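Local coordinates for probable oxidoreductase protein (Rhizobium etli, PDB 4FB5) that probably works as a nucleotide-dependent oxidoreductase of the GFO/IDH/MocA family, joining an NAD-binding Rossmann domain to a C-terminal domain built on a large mixed beta sheet, at residues 161-166 against 219-224; 173-178 against 284-289; 303-308 against 316-321. All blocks are in the same frame, centred on the assembly; numbering follows the deposited sequence.

Interaction 1: 161-166 against 219-224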
# COMPACT_ATOMS: atom_id res chain seq x y z
N ARG A 161 -20.62 -2.28 7.90
CA ARG A 161 -21.88 -3.03 7.70
C ARG A 161 -21.71 -4.08 6.59
O ARG A 161 -22.25 -5.19 6.70
CB ARG A 161 -23.16 -2.19 7.47
CG ARG A 161 -23.05 -0.67 7.47
CD ARG A 161 -23.38 -0.06 8.85
NE ARG A 161 -24.27 1.11 8.78
CZ ARG A 161 -25.61 1.06 8.96
NH1 ARG A 161 -26.25 -0.09 9.19
NH2 ARG A 161 -26.33 2.18 8.88
N HIS A 162 -20.94 -3.76 5.56
CA HIS A 162 -20.68 -4.76 4.58
C HIS A 162 -19.80 -5.86 5.08
O HIS A 162 -19.92 -6.97 4.62
CB HIS A 162 -20.10 -4.17 3.34
CG HIS A 162 -20.26 -5.05 2.15
ND1 HIS A 162 -21.50 -5.40 1.65
CD2 HIS A 162 -19.35 -5.64 1.34
CE1 HIS A 162 -21.34 -6.18 0.59
NE2 HIS A 162 -20.05 -6.33 0.38
N ILE A 163 -18.89 -5.59 6.02
CA ILE A 163 -18.11 -6.69 6.59
C ILE A 163 -19.01 -7.67 7.34
O ILE A 163 -18.92 -8.90 7.12
CB ILE A 163 -16.94 -6.20 7.45
CG1 ILE A 163 -15.87 -5.65 6.49
CG2 ILE A 163 -16.33 -7.36 8.22
CD1 ILE A 163 -14.77 -4.74 7.07
N ARG A 164 -19.90 -7.14 8.16
CA ARG A 164 -20.85 -7.95 8.92
C ARG A 164 -21.66 -8.83 8.01
O ARG A 164 -21.77 -10.02 8.27
CB ARG A 164 -21.82 -7.08 9.66
CG ARG A 164 -22.34 -7.71 10.87
CD ARG A 164 -23.21 -6.73 11.56
NE ARG A 164 -24.62 -7.03 11.35
CZ ARG A 164 -25.38 -7.61 12.26
NH1 ARG A 164 -24.88 -7.97 13.44
NH2 ARG A 164 -26.64 -7.85 12.00
N LYS A 165 -22.20 -8.25 6.94
CA LYS A 165 -22.94 -8.99 5.95
C LYS A 165 -22.13 -10.14 5.31
O LYS A 165 -22.58 -11.30 5.35
CB LYS A 165 -23.52 -8.06 4.88
CG LYS A 165 -24.45 -8.72 3.80
CD LYS A 165 -25.08 -7.64 2.87
CE LYS A 165 -25.45 -8.19 1.48
NZ LYS A 165 -26.41 -9.38 1.54
N LEU A 166 -20.97 -9.86 4.73
CA LEU A 166 -20.15 -10.97 4.23
C LEU A 166 -19.93 -12.08 5.29
O LEU A 166 -20.10 -13.27 5.00
CB LEU A 166 -18.80 -10.50 3.73
CG LEU A 166 -18.77 -9.39 2.70
CD1 LEU A 166 -17.32 -9.02 2.40
CD2 LEU A 166 -19.45 -9.86 1.50
N TRP A 219 -18.41 -6.64 18.91
CA TRP A 219 -19.73 -6.86 19.40
C TRP A 219 -20.62 -6.92 18.20
O TRP A 219 -21.33 -7.89 17.97
CB TRP A 219 -20.19 -5.75 20.33
CG TRP A 219 -21.64 -5.88 20.60
CD1 TRP A 219 -22.23 -6.81 21.41
CD2 TRP A 219 -22.72 -5.14 19.98
NE1 TRP A 219 -23.61 -6.68 21.37
CE2 TRP A 219 -23.94 -5.66 20.52
CE3 TRP A 219 -22.79 -4.06 19.09
CZ2 TRP A 219 -25.20 -5.14 20.18
CZ3 TRP A 219 -24.05 -3.54 18.75
CH2 TRP A 219 -25.24 -4.09 19.29
N TYR A 220 -20.58 -5.84 17.43
CA TYR A 220 -21.34 -5.69 16.18
C TYR A 220 -21.22 -6.88 15.25
O TYR A 220 -22.20 -7.34 14.68
CB TYR A 220 -20.81 -4.49 15.46
CG TYR A 220 -21.59 -4.11 14.26
CD1 TYR A 220 -22.95 -3.75 14.37
CD2 TYR A 220 -20.98 -4.07 13.01
CE1 TYR A 220 -23.66 -3.39 13.24
CE2 TYR A 220 -21.68 -3.73 11.90
CZ TYR A 220 -23.01 -3.38 12.01
OH TYR A 220 -23.70 -3.03 10.87
N LEU A 221 -19.99 -7.37 15.10
CA LEU A 221 -19.67 -8.46 14.20
C LEU A 221 -19.97 -9.87 14.77
O LEU A 221 -20.40 -10.77 14.03
CB LEU A 221 -18.20 -8.37 13.81
CG LEU A 221 -17.87 -7.23 12.85
CD1 LEU A 221 -16.35 -7.08 12.64
CD2 LEU A 221 -18.56 -7.46 11.55
N PHE A 222 -19.72 -10.06 16.07
CA PHE A 222 -19.73 -11.38 16.66
C PHE A 222 -20.58 -11.45 17.91
O PHE A 222 -21.68 -12.02 17.91
CB PHE A 222 -18.29 -11.81 16.96
CG PHE A 222 -17.41 -11.89 15.73
CD1 PHE A 222 -17.72 -12.78 14.70
CD2 PHE A 222 -16.31 -11.03 15.57
CE1 PHE A 222 -16.93 -12.83 13.55
CE2 PHE A 222 -15.52 -11.06 14.45
CZ PHE A 222 -15.81 -11.96 13.43
N GLY A 223 -20.06 -10.88 18.98
CA GLY A 223 -20.82 -10.60 20.15
C GLY A 223 -19.84 -10.26 21.24
O GLY A 223 -18.71 -9.83 20.97
N HIS A 224 -20.30 -10.46 22.48
CA HIS A 224 -19.59 -10.06 23.67
C HIS A 224 -18.38 -10.94 24.03
O HIS A 224 -18.18 -12.00 23.46
CB HIS A 224 -20.58 -9.94 24.81
CG HIS A 224 -21.40 -8.69 24.77
ND1 HIS A 224 -20.85 -7.43 24.91
CD2 HIS A 224 -22.74 -8.50 24.61
CE1 HIS A 224 -21.81 -6.51 24.84
NE2 HIS A 224 -22.96 -7.14 24.66
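The CD methylene of Arg164 lies over one face of the Tyr220 ring, toward its rim, and Arg161 lies at the ring's edge, its CA near the ring plane. The guanidinium of Arg164 meets Tyr220 at the backbone: Tyr220 O sits at its edge and in its plane. This is helix-helix packing in the C-terminal domain, between helix 158-168 and the last turn of helix 206-221. Arg164 CD stands 3.5 Å from the Tyr220 ring centroid, a CH-pi contact. Its CG is anti to the backbone N (chi1 -153°), and the chain then bends at chi3, carrying the group past the ring rather than flat upon it; CZ, 5.0 Å from the centroid, adds at most weak cation-pi attraction. Arginine suits this place because its CD can lie on an aromatic face while its cation serves a carbonyl at a helix C-terminal end, where the helix dipole would probably strengthen the bond. Leu221 runs past Arg164 in the opposite direction; its CD2 is 3.5 Å from Arg164 CA, while CD1 packs on Leu284 of the sheet. Tyr220 OH rests 3.5 Å from Arg161 CB. The hydrogen bond from Arg164 NH1 to Tyr220 O measures 3.0 Å, with 161° at the hydrogen.

Interaction 2: 173-178 against 284-289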
# COMPACT_ATOMS: atom_id res chain seq x y z
N GLY A 173 -16.60 -18.49 5.66
CA GLY A 173 -16.73 -19.74 6.41
C GLY A 173 -16.90 -19.42 7.88
O GLY A 173 -17.45 -18.36 8.24
N ARG A 174 -16.44 -20.32 8.73
CA ARG A 174 -16.56 -20.14 10.18
C ARG A 174 -15.29 -19.42 10.62
O ARG A 174 -14.18 -19.88 10.30
CB ARG A 174 -16.71 -21.49 10.93
CG ARG A 174 -16.52 -21.44 12.49
CD ARG A 174 -16.98 -22.74 13.28
NE ARG A 174 -18.04 -23.46 12.55
CZ ARG A 174 -19.36 -23.34 12.78
NH1 ARG A 174 -19.83 -22.57 13.76
NH2 ARG A 174 -20.23 -24.03 12.02
N VAL A 175 -15.47 -18.28 11.30
CA VAL A 175 -14.39 -17.46 11.82
C VAL A 175 -13.72 -18.22 12.95
O VAL A 175 -14.41 -18.65 13.82
CB VAL A 175 -14.96 -16.11 12.29
CG1 VAL A 175 -13.92 -15.30 13.00
CG2 VAL A 175 -15.51 -15.34 11.06
N ASN A 176 -12.40 -18.44 12.85
CA ASN A 176 -11.58 -19.12 13.84
C ASN A 176 -10.86 -18.07 14.71
O ASN A 176 -10.87 -18.18 15.94
CB ASN A 176 -10.41 -19.93 13.22
CG ASN A 176 -10.75 -20.66 11.93
OD1 ASN A 176 -11.68 -21.49 11.88
ND2 ASN A 176 -9.95 -20.43 10.88
N HIS A 177 -10.21 -17.08 14.07
CA HIS A 177 -9.29 -16.15 14.72
C HIS A 177 -9.55 -14.68 14.37
O HIS A 177 -9.89 -14.33 13.24
CB HIS A 177 -7.90 -16.49 14.29
CG HIS A 177 -6.84 -15.67 14.94
ND1 HIS A 177 -6.88 -15.30 16.26
CD2 HIS A 177 -5.65 -15.21 14.46
CE1 HIS A 177 -5.79 -14.62 16.56
NE2 HIS A 177 -5.02 -14.56 15.49
N VAL A 178 -9.38 -13.80 15.33
CA VAL A 178 -9.59 -12.39 15.05
C VAL A 178 -8.58 -11.53 15.75
O VAL A 178 -8.37 -11.71 16.92
CB VAL A 178 -10.98 -11.92 15.47
CG1 VAL A 178 -11.09 -10.41 15.30
CG2 VAL A 178 -12.04 -12.64 14.67
N LEU A 284 -8.23 -4.31 11.77
CA LEU A 284 -8.99 -5.49 12.09
C LEU A 284 -8.68 -6.57 11.08
O LEU A 284 -8.74 -6.31 9.88
CB LEU A 284 -10.44 -5.09 12.08
CG LEU A 284 -11.51 -6.15 12.10
CD1 LEU A 284 -11.42 -6.84 13.40
CD2 LEU A 284 -12.83 -5.41 11.96
N GLN A 285 -8.28 -7.74 11.56
CA GLN A 285 -8.06 -8.88 10.68
C GLN A 285 -8.94 -10.04 11.14
O GLN A 285 -8.95 -10.38 12.32
CB GLN A 285 -6.60 -9.34 10.66
CG GLN A 285 -5.57 -8.22 10.44
CD GLN A 285 -4.16 -8.67 10.88
OE1 GLN A 285 -3.62 -8.22 11.92
NE2 GLN A 285 -3.55 -9.58 10.08
N ILE A 286 -9.69 -10.62 10.21
CA ILE A 286 -10.62 -11.71 10.53
C ILE A 286 -10.30 -12.98 9.76
O ILE A 286 -10.19 -12.94 8.57
CB ILE A 286 -12.02 -11.34 10.17
CG1 ILE A 286 -12.37 -9.97 10.74
CG2 ILE A 286 -12.95 -12.42 10.66
CD1 ILE A 286 -13.65 -9.39 10.11
N TYR A 287 -10.16 -14.11 10.41
CA TYR A 287 -9.74 -15.31 9.67
C TYR A 287 -10.74 -16.45 9.84
O TYR A 287 -11.04 -16.86 10.98
CB TYR A 287 -8.34 -15.75 10.05
CG TYR A 287 -7.24 -14.76 9.73
CD1 TYR A 287 -6.72 -14.65 8.46
CD2 TYR A 287 -6.70 -13.96 10.71
CE1 TYR A 287 -5.71 -13.73 8.17
CE2 TYR A 287 -5.70 -13.04 10.43
CZ TYR A 287 -5.21 -12.93 9.17
OH TYR A 287 -4.20 -12.01 8.90
N GLY A 288 -11.24 -16.95 8.70
CA GLY A 288 -12.17 -18.04 8.66
C GLY A 288 -11.70 -19.25 7.88
O GLY A 288 -10.64 -19.27 7.31
N SER A 289 -12.52 -20.28 7.84
CA SER A 289 -12.11 -21.50 7.17
C SER A 289 -12.25 -21.43 5.66
O SER A 289 -11.75 -22.31 4.96
CB SER A 289 -12.91 -22.67 7.71
OG SER A 289 -14.26 -22.39 7.55
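Tyr287 and His177 form an antiparallel hydrogen-bonded pair beside a classic beta bulge, where strand 175-183 meets strand 281-288 in the large sheet. Followed outward, Tyr287 CB passes 3.8 Å from His177 O. With CG beside its own backbone N (chi1 -63°), the ring runs side by side with the imidazole, Tyr287 CD2 lying 4.1 Å from His177 CD2. At the tip, Tyr287 OH is hydrogen-bonded to Arg278 NE of the third subunit, so tyrosine suits a place where the ring packs beside His177 and the hydroxyl reaches into the interface. His177 finds its own polar partners in Ser266 O and Arg179 NE. The bulge sets two residues against one: Tyr287 O accepts from Asn176 N at 2.8 Å and from His177 N at 3.2 Å, both donors in the carbonyl plane. Beta-branched Val175 and Val178 suit the extended backbone and share with Ile286 the face on which helix 158-168 packs; Val175 CG1 meets Ile286 CG2 at 3.8 Å. Gly288, the non-hydrogen-bonded partner of Val175, adds no side chain to that face. Beyond the bulge, Ser289 grips Arg174 with two bonds: Ser289 N donates to Arg174 O at 3.0 Å, and Arg174 N to Ser289 OG at 3.2 Å.

Interaction 3: 303-308 against 316-321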
# COMPACT_ATOMS: atom_id res chain seq x y z
N PHE A 303 -11.68 -2.10 2.22
CA PHE A 303 -11.28 -3.27 2.95
C PHE A 303 -10.83 -4.30 1.97
O PHE A 303 -11.01 -4.15 0.80
CB PHE A 303 -12.36 -3.80 3.84
CG PHE A 303 -13.47 -4.42 3.11
CD1 PHE A 303 -13.62 -5.82 3.10
CD2 PHE A 303 -14.40 -3.62 2.45
CE1 PHE A 303 -14.66 -6.42 2.41
CE2 PHE A 303 -15.45 -4.19 1.76
CZ PHE A 303 -15.59 -5.61 1.74
N GLU A 304 -10.18 -5.32 2.48
CA GLU A 304 -9.55 -6.31 1.66
C GLU A 304 -10.17 -7.64 2.03
O GLU A 304 -10.25 -7.95 3.21
CB GLU A 304 -8.05 -6.35 1.93
CG GLU A 304 -7.29 -5.13 1.58
CD GLU A 304 -5.78 -5.37 1.66
OE1 GLU A 304 -5.24 -6.17 0.86
OE2 GLU A 304 -5.11 -4.76 2.53
N LEU A 305 -10.58 -8.40 1.02
CA LEU A 305 -11.30 -9.67 1.20
C LEU A 305 -10.65 -10.80 0.43
O LEU A 305 -10.46 -10.68 -0.78
CB LEU A 305 -12.76 -9.52 0.73
CG LEU A 305 -13.54 -10.83 0.52
CD1 LEU A 305 -13.94 -11.37 1.83
CD2 LEU A 305 -14.78 -10.64 -0.31
N TYR A 306 -10.32 -11.89 1.11
CA TYR A 306 -9.69 -13.05 0.46
C TYR A 306 -10.59 -14.25 0.45
O TYR A 306 -11.04 -14.68 1.52
CB TYR A 306 -8.43 -13.48 1.18
CG TYR A 306 -7.73 -14.63 0.50
CD1 TYR A 306 -6.60 -14.41 -0.27
CD2 TYR A 306 -8.25 -15.95 0.58
CE1 TYR A 306 -5.94 -15.45 -0.90
CE2 TYR A 306 -7.61 -17.00 -0.03
CZ TYR A 306 -6.45 -16.75 -0.77
OH TYR A 306 -5.80 -17.77 -1.38
N GLN A 307 -10.80 -14.83 -0.74
CA GLN A 307 -11.66 -15.97 -0.87
C GLN A 307 -10.99 -17.19 -1.40
O GLN A 307 -10.59 -17.20 -2.51
CB GLN A 307 -12.76 -15.64 -1.79
CG GLN A 307 -13.84 -14.94 -1.08
CD GLN A 307 -14.94 -14.56 -2.03
OE1 GLN A 307 -14.86 -13.54 -2.70
NE2 GLN A 307 -15.98 -15.38 -2.11
N ALA A 308 -10.92 -18.24 -0.60
CA ALA A 308 -10.37 -19.51 -1.02
C ALA A 308 -11.35 -20.13 -2.01
O ALA A 308 -12.10 -21.04 -1.66
CB ALA A 308 -10.19 -20.40 0.20
N GLY A 316 -5.97 -13.98 -3.98
CA GLY A 316 -5.35 -12.99 -3.21
C GLY A 316 -6.43 -12.10 -2.73
O GLY A 316 -7.59 -12.22 -3.13
N PHE A 317 -6.03 -11.18 -1.88
CA PHE A 317 -6.98 -10.29 -1.28
C PHE A 317 -7.51 -9.33 -2.27
O PHE A 317 -6.74 -8.78 -3.05
CB PHE A 317 -6.23 -9.49 -0.24
CG PHE A 317 -6.15 -10.17 1.06
CD1 PHE A 317 -7.23 -10.13 1.92
CD2 PHE A 317 -5.02 -10.91 1.40
CE1 PHE A 317 -7.17 -10.79 3.16
CE2 PHE A 317 -4.96 -11.55 2.61
CZ PHE A 317 -6.05 -11.46 3.52
N ARG A 318 -8.81 -9.05 -2.22
CA ARG A 318 -9.29 -8.01 -3.07
C ARG A 318 -9.51 -6.75 -2.34
O ARG A 318 -10.20 -6.75 -1.33
CB ARG A 318 -10.59 -8.41 -3.73
CG ARG A 318 -10.42 -8.78 -5.16
CD ARG A 318 -11.76 -9.01 -5.83
NE ARG A 318 -12.49 -9.94 -4.99
CZ ARG A 318 -13.44 -10.72 -5.44
NH1 ARG A 318 -13.78 -10.62 -6.72
NH2 ARG A 318 -14.03 -11.56 -4.58
N LYS A 319 -8.99 -5.66 -2.91
CA LYS A 319 -9.17 -4.32 -2.35
C LYS A 319 -10.51 -3.74 -2.85
O LYS A 319 -10.64 -3.32 -4.01
CB LYS A 319 -7.98 -3.43 -2.71
CG LYS A 319 -7.95 -2.03 -2.01
CD LYS A 319 -6.51 -1.56 -1.80
CE LYS A 319 -6.17 -0.41 -2.66
NZ LYS A 319 -4.68 -0.20 -2.81
N ILE A 320 -11.50 -3.73 -1.99
CA ILE A 320 -12.83 -3.29 -2.37
C ILE A 320 -13.13 -1.89 -1.86
O ILE A 320 -13.13 -1.67 -0.65
CB ILE A 320 -13.86 -4.26 -1.78
CG1 ILE A 320 -13.60 -5.65 -2.33
CG2 ILE A 320 -15.33 -3.75 -2.03
CD1 ILE A 320 -14.41 -6.68 -1.64
N LEU A 321 -13.42 -0.95 -2.78
CA LEU A 321 -13.69 0.45 -2.41
C LEU A 321 -15.15 0.78 -2.07
O LEU A 321 -16.12 0.34 -2.76
CB LEU A 321 -13.17 1.39 -3.47
CG LEU A 321 -11.70 1.13 -3.90
CD1 LEU A 321 -11.30 2.05 -5.04
CD2 LEU A 321 -10.64 1.20 -2.76
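Tyr306 turns the edge of its ring toward the face of Phe317, an edge-to-face pair with planes at 64° and centroids 5.5 Å apart. Tyr306 CB lies over the same Phe317 ring, 3.7 Å from its centroid in a CH-pi contact. The tyrosine's CG is anti to its backbone N (chi1 -178°), which lays its ring along Gly316, whose bare backbone lets the ring settle against it. The hydroxyl at the tip is held by Gln315 NE2 and by Lys279 NZ of the third subunit. Glu304 crosses Phe317 at about a right angle, its OE1 3.6 Å from Phe317 CB, with carboxylate and ring planes 66° apart.

On the face that carries Phe303, Leu305, Arg318 and Ile320, Phe303 and Ile320 lie side by side and point the same way, Phe303 CZ touching Ile320 CD1 at 3.7 Å; Leu305 comes obliquely to that same methyl with its CB. Phe303 packs on Ile163 and Leu166 of helix 158-168, Leu305 also on Leu166, whereas Ile320 meets His326. Farther along, Gln307 OE1 sits at the edge of the Arg318 guanidinium, 2.9 Å from Arg318 NH2, though the angle is too poor for a hydrogen bond.

Paired backbone bonds set this register: Phe303 and Ile320 exchange two, as do Leu305 and Arg318, with Arg318 N 2.7 Å from Leu305 O. Phe317, Arg318 and Lys319 also pair with an antiparallel strand of the second subunit. The arrangement is that of a beta hairpin at the sheet margin, whose outer strand continues the sheet across a subunit interface.

Following the chain from the N terminus, helix 158-168 comes first and strand 175-183 next. Interaction 1 closes a loop of 52 residues by bringing helix 206-221 back to helix 158-168. Before it closes, interaction 2 has already opened; it ends only when strand 281-288 returns, so the two loops cross. Their side chains meet as well, Phe222 packing on Val175 and Val178, and Ile163 on Ile286, so the helix pair and the loop after it pack against the sheet. Interaction 3 follows in series as a short hairpin closure. It joins interaction 1 through Phe303 and Leu166, and shares the large sheet with interaction 2, their centres about 14 Å apart; both of these reach the third subunit.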